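Local coordinates for protein second substrate binding domain of putative amino acid ABC transporter (Streptococcus pneumoniae, PDB 4OEN) that probably binds an amino acid outside the cell and delivers it to the membrane permease of an ABC uptake transporter, at residues Leu93-Glu97 with Ser147-Gly151; Ser142-Asp146 with Ala155-Asp159; Lys164-Ser168 with Asp219-Ala223. All blocks are in the same frame, centred on the assembly; numbering follows the deposited sequence. Where two conformers were deposited one is given.

Interaction 1. Residues Leu93-Glu97 with Ser147-Gly151; sequences LGVKE and SLNTG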
ATOM      1  N   LEU A  93       0.576 -12.337  -7.196  1.00 13.34           N
ATOM      2  CA  LEU A  93       1.681 -13.245  -7.472  1.00 15.91           C
ATOM      3  C   LEU A  93       2.840 -12.528  -8.177  1.00 16.67           C
ATOM      4  O   LEU A  93       2.625 -11.722  -9.090  1.00 17.16           O
ATOM      5  CB  LEU A  93       1.201 -14.415  -8.349  1.00 13.87           C
ATOM      6  CG  LEU A  93       2.147 -15.619  -8.373  1.00 15.14           C
ATOM      7  CD1 LEU A  93       1.947 -16.491  -7.137  1.00 15.59           C
ATOM      8  CD2 LEU A  93       1.966 -16.428  -9.664  1.00 18.93           C
ATOM      9  N   GLY A  94       4.066 -12.847  -7.780  1.00 14.07           N
ATOM     10  CA  GLY A  94       5.256 -12.326  -8.452  1.00 14.01           C
ATOM     11  C   GLY A  94       6.116 -13.466  -8.963  1.00 14.03           C
ATOM     12  O   GLY A  94       6.272 -14.468  -8.267  1.00 14.36           O
ATOM     13  N   VAL A  95       6.639 -13.340 -10.185  1.00 13.68           N
ATOM     14  CA  VAL A  95       7.597 -14.299 -10.739  1.00 12.84           C
ATOM     15  C   VAL A  95       8.722 -13.580 -11.487  1.00 16.92           C
ATOM     16  O   VAL A  95       8.611 -12.393 -11.810  1.00 17.57           O
ATOM     17  CB  VAL A  95       6.909 -15.312 -11.704  1.00 15.82           C
ATOM     18  CG1 VAL A  95       5.883 -16.159 -10.968  1.00 17.66           C
ATOM     19  CG2 VAL A  95       6.265 -14.588 -12.898  1.00 15.16           C
ATOM     20  N   LYS A  96       9.821 -14.283 -11.753  1.00 14.16           N
ATOM     21  CA  LYS A  96      10.867 -13.725 -12.605  1.00 16.21           C
ATOM     22  C   LYS A  96      10.363 -13.493 -14.023  1.00 19.96           C
ATOM     23  O   LYS A  96       9.426 -14.155 -14.480  1.00 18.04           O
ATOM     24  CB  LYS A  96      12.089 -14.637 -12.623  1.00 20.64           C
ATOM     25  CG  LYS A  96      12.660 -14.872 -11.236  1.00 16.06           C
ATOM     26  CD  LYS A  96      13.908 -15.744 -11.298  1.00 22.93           C
ATOM     27  CE  LYS A  96      15.055 -15.031 -11.989  1.00 27.74           C
ATOM     28  NZ  LYS A  96      16.273 -15.889 -12.045  1.00 30.07           N
ATOM     29  N   GLU A  97      11.011 -12.588 -14.709  1.00 25.57           N
ATOM     30  CA  GLU A  97      10.649 -12.254 -16.054  1.00 25.17           C
ATOM     31  C   GLU A  97      10.518 -13.439 -16.959  1.00 20.74           C
ATOM     32  O   GLU A  97       9.701 -13.471 -17.810  1.00 24.35           O
ATOM     33  CB  GLU A  97      11.728 -11.360 -16.620  1.00 38.44           C
ATOM     34  CG  GLU A  97      11.708 -10.033 -15.936  1.00 47.65           C
ATOM     35  CD  GLU A  97      10.787  -9.077 -16.625  1.00 56.59           C
ATOM     36  OE1 GLU A  97       9.857  -9.521 -17.273  1.00 54.76           O
ATOM     37  OE2 GLU A  97      11.025  -7.876 -16.538  1.00 64.67           O
ATOM     38  N   SER A 147      15.442 -16.297  -2.565  1.00 19.69           N
ATOM     39  CA  SER A 147      15.031 -17.624  -2.959  1.00 19.07           C
ATOM     40  C   SER A 147      14.382 -17.614  -4.347  1.00 19.74           C
ATOM     41  O   SER A 147      14.633 -18.506  -5.155  1.00 22.54           O
ATOM     42  CB  SER A 147      14.071 -18.201  -1.912  1.00 19.38           C
ATOM     43  OG  SER A 147      13.681 -19.525  -2.242  1.00 31.53           O
ATOM     44  N   LEU A 148      13.540 -16.619  -4.619  1.00 17.40           N
ATOM     45  CA  LEU A 148      12.930 -16.494  -5.949  1.00 18.60           C
ATOM     46  C   LEU A 148      14.020 -16.357  -7.012  1.00 21.20           C
ATOM     47  O   LEU A 148      13.961 -16.987  -8.069  1.00 24.15           O
ATOM     48  CB  LEU A 148      11.970 -15.300  -6.007  1.00 19.75           C
ATOM     49  CG  LEU A 148      11.177 -15.152  -7.322  1.00 21.59           C
ATOM     50  CD1 LEU A 148      10.193 -16.297  -7.464  1.00 19.36           C
ATOM     51  CD2 LEU A 148      10.454 -13.806  -7.455  1.00 19.30           C
ATOM     52  N   ASN A 149      15.030 -15.550  -6.705  1.00 22.36           N
ATOM     53  CA  ASN A 149      16.103 -15.271  -7.651  1.00 27.48           C
ATOM     54  C   ASN A 149      16.905 -16.512  -8.022  1.00 32.26           C
ATOM     55  O   ASN A 149      17.244 -16.702  -9.189  1.00 30.47           O
ATOM     56  CB  ASN A 149      17.038 -14.206  -7.083  1.00 29.54           C
ATOM     57  CG  ASN A 149      17.999 -13.671  -8.118  1.00 39.59           C
ATOM     58  OD1 ASN A 149      17.604 -13.361  -9.240  1.00 43.74           O
ATOM     59  ND2 ASN A 149      19.273 -13.584  -7.756  1.00 43.50           N
ATOM     60  N   THR A 150      17.202 -17.356  -7.034  1.00 29.75           N
ATOM     61  CA  THR A 150      18.005 -18.549  -7.272  1.00 33.49           C
ATOM     62  C   THR A 150      17.193 -19.656  -7.935  1.00 31.99           C
ATOM     63  O   THR A 150      17.754 -20.630  -8.429  1.00 36.54           O
ATOM     64  CB  THR A 150      18.622 -19.105  -5.965  1.00 33.35           C
ATOM     65  OG1 THR A 150      17.586 -19.609  -5.110  1.00 32.22           O
ATOM     66  CG2 THR A 150      19.418 -18.026  -5.239  1.00 31.99           C
ATOM     67  N   GLY A 151      15.873 -19.505  -7.949  1.00 29.35           N
ATOM     68  CA  GLY A 151      15.003 -20.508  -8.541  1.00 27.95           C
ATOM     69  C   GLY A 151      14.604 -21.577  -7.541  1.00 28.51           C
ATOM     70  O   GLY A 151      14.021 -22.603  -7.905  1.00 32.63           O
TER

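Interaction 2. Residues Ser142-Asp146 with Ala155-Asp159; sequences SSMYD and AVMDD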
ATOM      1  N   SER A 142      13.612 -10.093   2.153  1.00 21.58           N
ATOM      2  CA  SER A 142      14.920 -10.294   1.517  1.00 21.29           C
ATOM      3  C   SER A 142      15.223 -11.763   1.256  1.00 20.74           C
ATOM      4  O   SER A 142      15.686 -12.131   0.174  1.00 18.59           O
ATOM      5  CB  SER A 142      16.032  -9.686   2.373  1.00 26.05           C
ATOM      6  OG  SER A 142      15.824  -8.301   2.544  1.00 32.22           O
ATOM      7  N   SER A 143      14.941 -12.608   2.241  1.00 18.59           N
ATOM      8  CA  SER A 143      15.210 -14.027   2.111  1.00 21.84           C
ATOM      9  C   SER A 143      14.303 -14.605   1.040  1.00 18.38           C
ATOM     10  O   SER A 143      14.723 -15.431   0.233  1.00 20.28           O
ATOM     11  CB  SER A 143      14.998 -14.744   3.445  1.00 30.09           C
ATOM     12  OG  SER A 143      15.390 -16.098   3.361  1.00 43.57           O
ATOM     13  N   MET A 144      13.056 -14.158   1.045  1.00 16.81           N
ATOM     14  CA  MET A 144      12.080 -14.640   0.080  1.00 15.76           C
ATOM     15  C   MET A 144      12.479 -14.307  -1.353  1.00 16.84           C
ATOM     16  O   MET A 144      12.431 -15.176  -2.227  1.00 18.87           O
ATOM     17  CB  MET A 144      10.701 -14.056   0.379  1.00 18.45           C
ATOM     18  CG  MET A 144       9.631 -14.586  -0.577  1.00 16.09           C
ATOM     19  SD  MET A 144       7.966 -14.026  -0.157  1.00 17.12           S
ATOM     20  CE  MET A 144       8.040 -12.293  -0.620  1.00 20.26           C
ATOM     21  N   TYR A 145      12.866 -13.060  -1.598  1.00 15.48           N
ATOM     22  CA  TYR A 145      13.224 -12.674  -2.965  1.00 16.37           C
ATOM     23  C   TYR A 145      14.581 -13.253  -3.380  1.00 19.33           C
ATOM     24  O   TYR A 145      14.824 -13.482  -4.567  1.00 20.29           O
ATOM     25  CB  TYR A 145      13.173 -11.147  -3.118  1.00 15.85           C
ATOM     26  CG  TYR A 145      11.737 -10.668  -3.230  1.00 16.37           C
ATOM     27  CD1 TYR A 145      11.017 -10.859  -4.403  1.00 17.24           C
ATOM     28  CD2 TYR A 145      11.084 -10.072  -2.154  1.00 15.96           C
ATOM     29  CE1 TYR A 145       9.698 -10.449  -4.513  1.00 16.63           C
ATOM     30  CE2 TYR A 145       9.759  -9.658  -2.254  1.00 18.18           C
ATOM     31  CZ  TYR A 145       9.068  -9.856  -3.437  1.00 18.14           C
ATOM     32  OH  TYR A 145       7.754  -9.454  -3.552  1.00 17.74           O
ATOM     33  N   ASP A 146      15.455 -13.536  -2.417  1.00 25.16           N
ATOM     34  CA  ASP A 146      16.696 -14.237  -2.722  0.50 26.33           C
ATOM     35  C   ASP A 146      16.380 -15.632  -3.237  1.00 25.91           C
ATOM     36  O   ASP A 146      16.965 -16.101  -4.213  1.00 25.98           O
ATOM     37  CB  ASP A 146      17.599 -14.323  -1.491  0.50 32.13           C
ATOM     38  CG  ASP A 146      18.283 -13.012  -1.178  0.50 33.77           C
ATOM     39  OD1 ASP A 146      18.094 -12.040  -1.941  0.50 36.72           O
ATOM     40  OD2 ASP A 146      19.023 -12.958  -0.173  0.50 29.49           O
ATOM     41  N   ALA A 155       7.685 -18.851  -7.413  1.00 14.73           N
ATOM     42  CA  ALA A 155       6.857 -17.655  -7.370  1.00 12.77           C
ATOM     43  C   ALA A 155       6.823 -17.147  -5.950  1.00 11.64           C
ATOM     44  O   ALA A 155       7.217 -17.872  -5.016  1.00 11.82           O
ATOM     45  CB  ALA A 155       5.440 -17.944  -7.861  1.00 15.69           C
ATOM     46  N   VAL A 156       6.385 -15.899  -5.800  1.00 13.18           N
ATOM     47  CA  VAL A 156       6.065 -15.350  -4.488  1.00 12.52           C
ATOM     48  C   VAL A 156       4.658 -14.783  -4.513  1.00 12.34           C
ATOM     49  O   VAL A 156       4.102 -14.498  -5.577  1.00 12.89           O
ATOM     50  CB  VAL A 156       7.022 -14.213  -4.060  1.00 13.89           C
ATOM     51  CG1 VAL A 156       8.464 -14.679  -4.078  1.00 16.23           C
ATOM     52  CG2 VAL A 156       6.838 -12.986  -4.976  1.00 14.59           C
ATOM     53  N   MET A 157       4.074 -14.640  -3.336  1.00 13.01           N
ATOM     54  CA  MET A 157       2.838 -13.880  -3.163  0.50 13.45           C
ATOM     55  C   MET A 157       3.155 -12.711  -2.230  1.00 13.63           C
ATOM     56  O   MET A 157       3.690 -12.939  -1.152  1.00 14.25           O
ATOM     57  CB  MET A 157       1.732 -14.762  -2.574  0.50 16.43           C
ATOM     58  CG  MET A 157       0.325 -14.260  -2.817  0.50 19.80           C
ATOM     59  SD  MET A 157      -0.273 -14.773  -4.434  0.50 13.51           S
ATOM     60  CE  MET A 157      -1.781 -13.808  -4.588  0.50 10.27           C
ATOM     61  N   ASP A 158       2.827 -11.484  -2.628  1.00 12.78           N
ATOM     62  CA  ASP A 158       3.185 -10.309  -1.817  1.00 11.75           C
ATOM     63  C   ASP A 158       2.179  -9.188  -2.015  1.00 13.01           C
ATOM     64  O   ASP A 158       1.291  -9.275  -2.854  1.00 12.00           O
ATOM     65  CB  ASP A 158       4.593  -9.824  -2.199  1.00 14.03           C
ATOM     66  CG  ASP A 158       5.335  -9.085  -1.074  1.00 17.80           C
ATOM     67  OD1 ASP A 158       4.769  -8.715  -0.007  1.00 17.79           O
ATOM     68  OD2 ASP A 158       6.545  -8.853  -1.283  1.00 20.23           O
ATOM     69  N   ASP A 159       2.347  -8.117  -1.252  1.00 14.47           N
ATOM     70  CA  ASP A 159       1.513  -6.940  -1.405  1.00 11.61           C
ATOM     71  C   ASP A 159       1.752  -6.314  -2.771  1.00 14.98           C
ATOM     72  O   ASP A 159       2.907  -6.055  -3.153  1.00 15.02           O
ATOM     73  CB  ASP A 159       1.827  -5.914  -0.316  1.00 12.80           C
ATOM     74  CG  ASP A 159       1.447  -6.401   1.057  1.00 18.03           C
ATOM     75  OD1 ASP A 159       0.279  -6.799   1.218  1.00 22.16           O
ATOM     76  OD2 ASP A 159       2.308  -6.386   1.967  1.00 23.28           O
TER

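Interaction 3. Residues Lys164-Ser168 with Asp219-Ala223; sequences KYSIS and DKYLA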
ATOM      1  N   LYS A 164       4.788  -3.866  -7.166  1.00 17.56           N
ATOM      2  CA  LYS A 164       4.757  -2.946  -8.304  0.50 17.77           C
ATOM      3  C   LYS A 164       5.789  -1.826  -8.152  1.00 12.67           C
ATOM      4  O   LYS A 164       6.371  -1.371  -9.129  1.00 15.57           O
ATOM      5  CB  LYS A 164       3.360  -2.336  -8.476  0.50 17.62           C
ATOM      6  CG  LYS A 164       2.296  -3.299  -8.993  0.50 25.41           C
ATOM      7  CD  LYS A 164       2.272  -3.367 -10.508  0.50 29.94           C
ATOM      8  CE  LYS A 164       1.063  -4.148 -11.006  0.50 26.69           C
ATOM      9  NZ  LYS A 164      -0.230  -3.460 -10.724  0.50 26.35           N
ATOM     10  N   TYR A 165       6.004  -1.366  -6.919  1.00 15.44           N
ATOM     11  CA  TYR A 165       7.004  -0.324  -6.698  1.00 16.76           C
ATOM     12  C   TYR A 165       8.383  -0.858  -7.050  1.00 13.32           C
ATOM     13  O   TYR A 165       9.168  -0.194  -7.716  1.00 17.12           O
ATOM     14  CB  TYR A 165       6.978   0.175  -5.242  1.00 13.03           C
ATOM     15  CG  TYR A 165       8.059   1.176  -4.919  1.00 14.95           C
ATOM     16  CD1 TYR A 165       8.131   2.373  -5.591  1.00 14.81           C
ATOM     17  CD2 TYR A 165       9.004   0.919  -3.923  1.00 25.33           C
ATOM     18  CE1 TYR A 165       9.112   3.303  -5.314  1.00 21.36           C
ATOM     19  CE2 TYR A 165       9.997   1.842  -3.629  1.00 20.67           C
ATOM     20  CZ  TYR A 165      10.045   3.037  -4.330  1.00 23.22           C
ATOM     21  OH  TYR A 165      11.019   3.978  -4.073  1.00 26.05           O
ATOM     22  N   SER A 166       8.656  -2.082  -6.614  1.00 17.19           N
ATOM     23  CA  SER A 166       9.948  -2.700  -6.887  0.50 18.33           C
ATOM     24  C   SER A 166      10.156  -2.898  -8.386  1.00 20.46           C
ATOM     25  O   SER A 166      11.248  -2.647  -8.903  1.00 21.10           O
ATOM     26  CB  SER A 166      10.076  -4.036  -6.143  0.50 23.13           C
ATOM     27  OG  SER A 166       9.142  -4.992  -6.609  0.50 27.92           O
ATOM     28  N   ILE A 167       9.107  -3.318  -9.084  1.00 16.13           N
ATOM     29  CA  ILE A 167       9.188  -3.498 -10.528  1.00 17.64           C
ATOM     30  C   ILE A 167       9.365  -2.146 -11.229  1.00 15.04           C
ATOM     31  O   ILE A 167      10.164  -2.014 -12.164  1.00 19.65           O
ATOM     32  CB  ILE A 167       7.937  -4.238 -11.067  1.00 17.25           C
ATOM     33  CG1 ILE A 167       7.934  -5.690 -10.580  1.00 19.47           C
ATOM     34  CG2 ILE A 167       7.892  -4.174 -12.597  1.00 20.40           C
ATOM     35  CD1 ILE A 167       6.675  -6.467 -10.884  1.00 21.23           C
ATOM     36  N   SER A 168       8.629  -1.134 -10.764  1.00 19.11           N
ATOM     37  CA  SER A 168       8.756   0.226 -11.287  1.00 15.53           C
ATOM     38  C   SER A 168      10.184   0.757 -11.121  1.00 21.97           C
ATOM     39  O   SER A 168      10.696   1.522 -11.956  1.00 24.19           O
ATOM     40  CB  SER A 168       7.746   1.156 -10.592  1.00 20.54           C
ATOM     41  OG  SER A 168       7.836   2.478 -11.091  1.00 25.08           O
ATOM     42  N   ASP A 219       1.168   6.457 -11.196  1.00 17.24           N
ATOM     43  CA  ASP A 219       2.063   5.922 -12.218  1.00 18.46           C
ATOM     44  C   ASP A 219       3.539   6.128 -11.878  1.00 18.29           C
ATOM     45  O   ASP A 219       4.396   5.317 -12.244  1.00 18.65           O
ATOM     46  CB  ASP A 219       1.758   6.553 -13.576  1.00 18.99           C
ATOM     47  CG  ASP A 219       0.438   6.093 -14.153  1.00 23.08           C
ATOM     48  OD1 ASP A 219      -0.107   5.074 -13.670  1.00 26.91           O
ATOM     49  OD2 ASP A 219      -0.041   6.742 -15.112  1.00 22.18           O
ATOM     50  N   LYS A 220       3.837   7.220 -11.183  1.00 17.03           N
ATOM     51  CA  LYS A 220       5.212   7.544 -10.848  1.00 17.76           C
ATOM     52  C   LYS A 220       5.818   6.447  -9.978  1.00 17.96           C
ATOM     53  O   LYS A 220       6.977   6.057 -10.156  1.00 19.24           O
ATOM     54  CB  LYS A 220       5.286   8.895 -10.127  1.00 17.31           C
ATOM     55  CG  LYS A 220       6.660   9.227  -9.573  1.00 22.30           C
ATOM     56  CD  LYS A 220       6.663  10.591  -8.899  1.00 25.69           C
ATOM     57  CE  LYS A 220       8.041  10.924  -8.356  1.00 32.66           C
ATOM     58  NZ  LYS A 220       8.051  12.241  -7.664  1.00 35.67           N
ATOM     59  N   TYR A 221       5.009   5.944  -9.049  1.00 16.95           N
ATOM     60  CA  TYR A 221       5.481   4.964  -8.077  1.00 17.24           C
ATOM     61  C   TYR A 221       5.225   3.521  -8.487  1.00 20.96           C
ATOM     62  O   TYR A 221       5.982   2.618  -8.126  1.00 20.17           O
ATOM     63  CB  TYR A 221       4.819   5.258  -6.732  1.00 16.02           C
ATOM     64  CG  TYR A 221       5.281   6.581  -6.221  1.00 15.75           C
ATOM     65  CD1 TYR A 221       6.495   6.682  -5.539  1.00 18.95           C
ATOM     66  CD2 TYR A 221       4.525   7.734  -6.406  1.00 14.99           C
ATOM     67  CE1 TYR A 221       6.956   7.897  -5.085  1.00 17.10           C
ATOM     68  CE2 TYR A 221       4.977   8.963  -5.938  1.00 16.71           C
ATOM     69  CZ  TYR A 221       6.192   9.034  -5.275  1.00 17.06           C
ATOM     70  OH  TYR A 221       6.685  10.241  -4.802  1.00 20.05           O
ATOM     71  N   LEU A 222       4.176   3.301  -9.269  1.00 17.76           N
ATOM     72  CA  LEU A 222       3.712   1.939  -9.493  1.00 19.21           C
ATOM     73  C   LEU A 222       3.801   1.500 -10.952  1.00 19.82           C
ATOM     74  O   LEU A 222       3.488   0.353 -11.278  1.00 20.91           O
ATOM     75  CB  LEU A 222       2.267   1.793  -8.989  1.00 17.66           C
ATOM     76  CG  LEU A 222       2.026   2.139  -7.516  1.00 16.57           C
ATOM     77  CD1 LEU A 222       0.550   2.030  -7.209  1.00 18.04           C
ATOM     78  CD2 LEU A 222       2.828   1.206  -6.620  1.00 17.39           C
ATOM     79  N   ALA A 223       4.250   2.395 -11.829  1.00 20.41           N
ATOM     80  CA  ALA A 223       4.314   2.069 -13.256  1.00 24.64           C
ATOM     81  C   ALA A 223       5.562   2.622 -13.946  1.00 28.95           C
ATOM     82  O   ALA A 223       5.637   2.628 -15.180  1.00 35.51           O
ATOM     83  CB  ALA A 223       3.052   2.572 -13.973  1.00 23.74           C
ATOM     84  OXT ALA A 223       6.520   3.066 -13.308  1.00 26.93           O
TER
HETATM   85  O   HOH W   1       5.308  -1.589 -11.739  1.00 22.00           O
HETATM   86  O   HOH W   2       8.782   3.825  -8.881  1.00 26.94           O
HETATM   87  O   HOH W   3       9.555   2.937 -13.999  1.00 35.29           O

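Interaction 1. Residues Leu93-Glu97 with Ser147-Gly151
This is a helix-on-sheet contact in one lobe of the binding protein, where the C-terminal end of helix 141-150 rests against the last residues of strand 87-96. The backbones stay well apart, with Val95 CA 7.5 Å from Leu148 CA and Lys96 CA 7.4 Å from Asn149 CA, so side chains fill the gap and the buried surface is a modest 200 Å². Leu148 points its CA-CB bond at the strand; its CD2 lies 4.3 Å from Gly94 O and 4.4 Å from Val95 CA, and the residue also touches Val156 and Leu173 on the neighbouring strands. Such a helix laid over a sheet belongs to the alpha/beta lobe of the type II periplasmic binding protein fold. The CA-CB bond of Val95 points away from the helix, and its side chain touches Pro176 and Lys174. Lys96 makes the polar part of the contact: its chain runs along Leu148, with CD 3.5 Å from Leu148 O. Lys96 NZ donates a hydrogen bond to Asn149 O at 3.1 Å. This last turn closes in a Schellman motif at Gly151 (phi 88°), whose N lies 3.2 Å from both Ser147 O, a weak bond, and Leu148 O.

Interaction 2. Residues Ser142-Asp146 with Ala155-Asp159
Met144 extends from helix 142-146 over Val156 of strand 155-159, its CG 3.7 Å from Val156 CG1, while its CE continues to 3.8 Å from Asp158 OD2. The extended chi1 and chi2 (both t) carry the thioether across the gap between helix and strand, whose short axes approach to 9.5 Å. Beside it, Tyr145 leaves the helix sideways, but its ring reaches the strand: CE1 lies 3.9 Å from Val156 CG2, and OH donates a short hydrogen bond of 2.6 Å to Asp158 OD2, the acceptor lying near the ring plane. Val156 thus meets both helix residues, CG1 closest to Met144 and CG2 closest to Tyr145, and it has the most surface covered here, 66 Å² of the 220 Å² total. The carboxylate of Asp158 is buried yet supplied with donors, since its OD1 also accepts a weak hydrogen bond from Asp159 N at 2.8 Å. Val156 and Asp158 point toward the helix, whereas Met157 between them points away and packs on Ser120, Phe123 and Leu124 of helix 119-126, so the sheet is covered by helices on its two faces. Strand 155-159 is itself central, bonded through its backbone to Gly113 on one neighbour and to Gly94 and Ile92 on the other. The short segments run at 149°, close to antiparallel: helix 141-150 is the helix of a beta-alpha-beta crossover from strand 134-138 to 155-159, with 111-115 between them and parallel to both, as in the alpha/beta lobes of type II periplasmic binding proteins.

Interaction 3. Residues Lys164-Ser168 with Asp219-Ala223
Leu222, Ser168 and Tyr221 have the most surface covered in this helix-end contact of the type II periplasmic binding protein fold, which joins helix 160-168 of one lobe to the C-terminal helix 213-222, itself packed on helix 28-40 of the other. The approach is tight, with Tyr165 CA 4.9 Å from Leu222 CA. Leu222 sends CD2 to 4.0 Å from Lys164 CB and 4.1 Å from Tyr165 N, and it also packs on Ile28 and Pro15. Tyr221 offers its carbonyl to Tyr165: O lies 3.3 Å from Tyr165 CD1, near the ring plane, and accepts a CA-H...O contact from Tyr165 CA at 3.4 Å (162° at the hydrogen). The Tyr221 hydroxyl is hydrogen-bonded elsewhere, to Glu31, Thr26 and Gly27. Water 1 donates to Lys164 O at 2.8 Å and to Leu222 O at 2.7 Å, and water 3 joins Ser168 O (2.7 Å) to Ala223 OXT (3.1 Å). Ser168 closes the contact by donating from OG directly to the terminal carboxylate, Ala223 OXT, at 2.6 Å.

Interactions 1 and 2 are buried and share one framework: both use helix 141-150 and reach neighbouring strands of one sheet, and Gly94 N probably hydrogen-bonds Val156 O at 2.8 Å between them. Interaction 3 is a surface contact, 18 and 17 Å (centre to centre) from interactions 1 and 2, and touches neither. Chemistry follows place. The helix-on-strand contacts combine apolar packing, of a leucine on strand backbone in interaction 1 and of methionine and tyrosine on a valine in interaction 2, with one hydrogen bond each, from a strand lysine to a helix-end carbonyl and from a helix tyrosine to a buried carboxylate. Interaction 3 adds bridging water and a chain-terminal carboxylate.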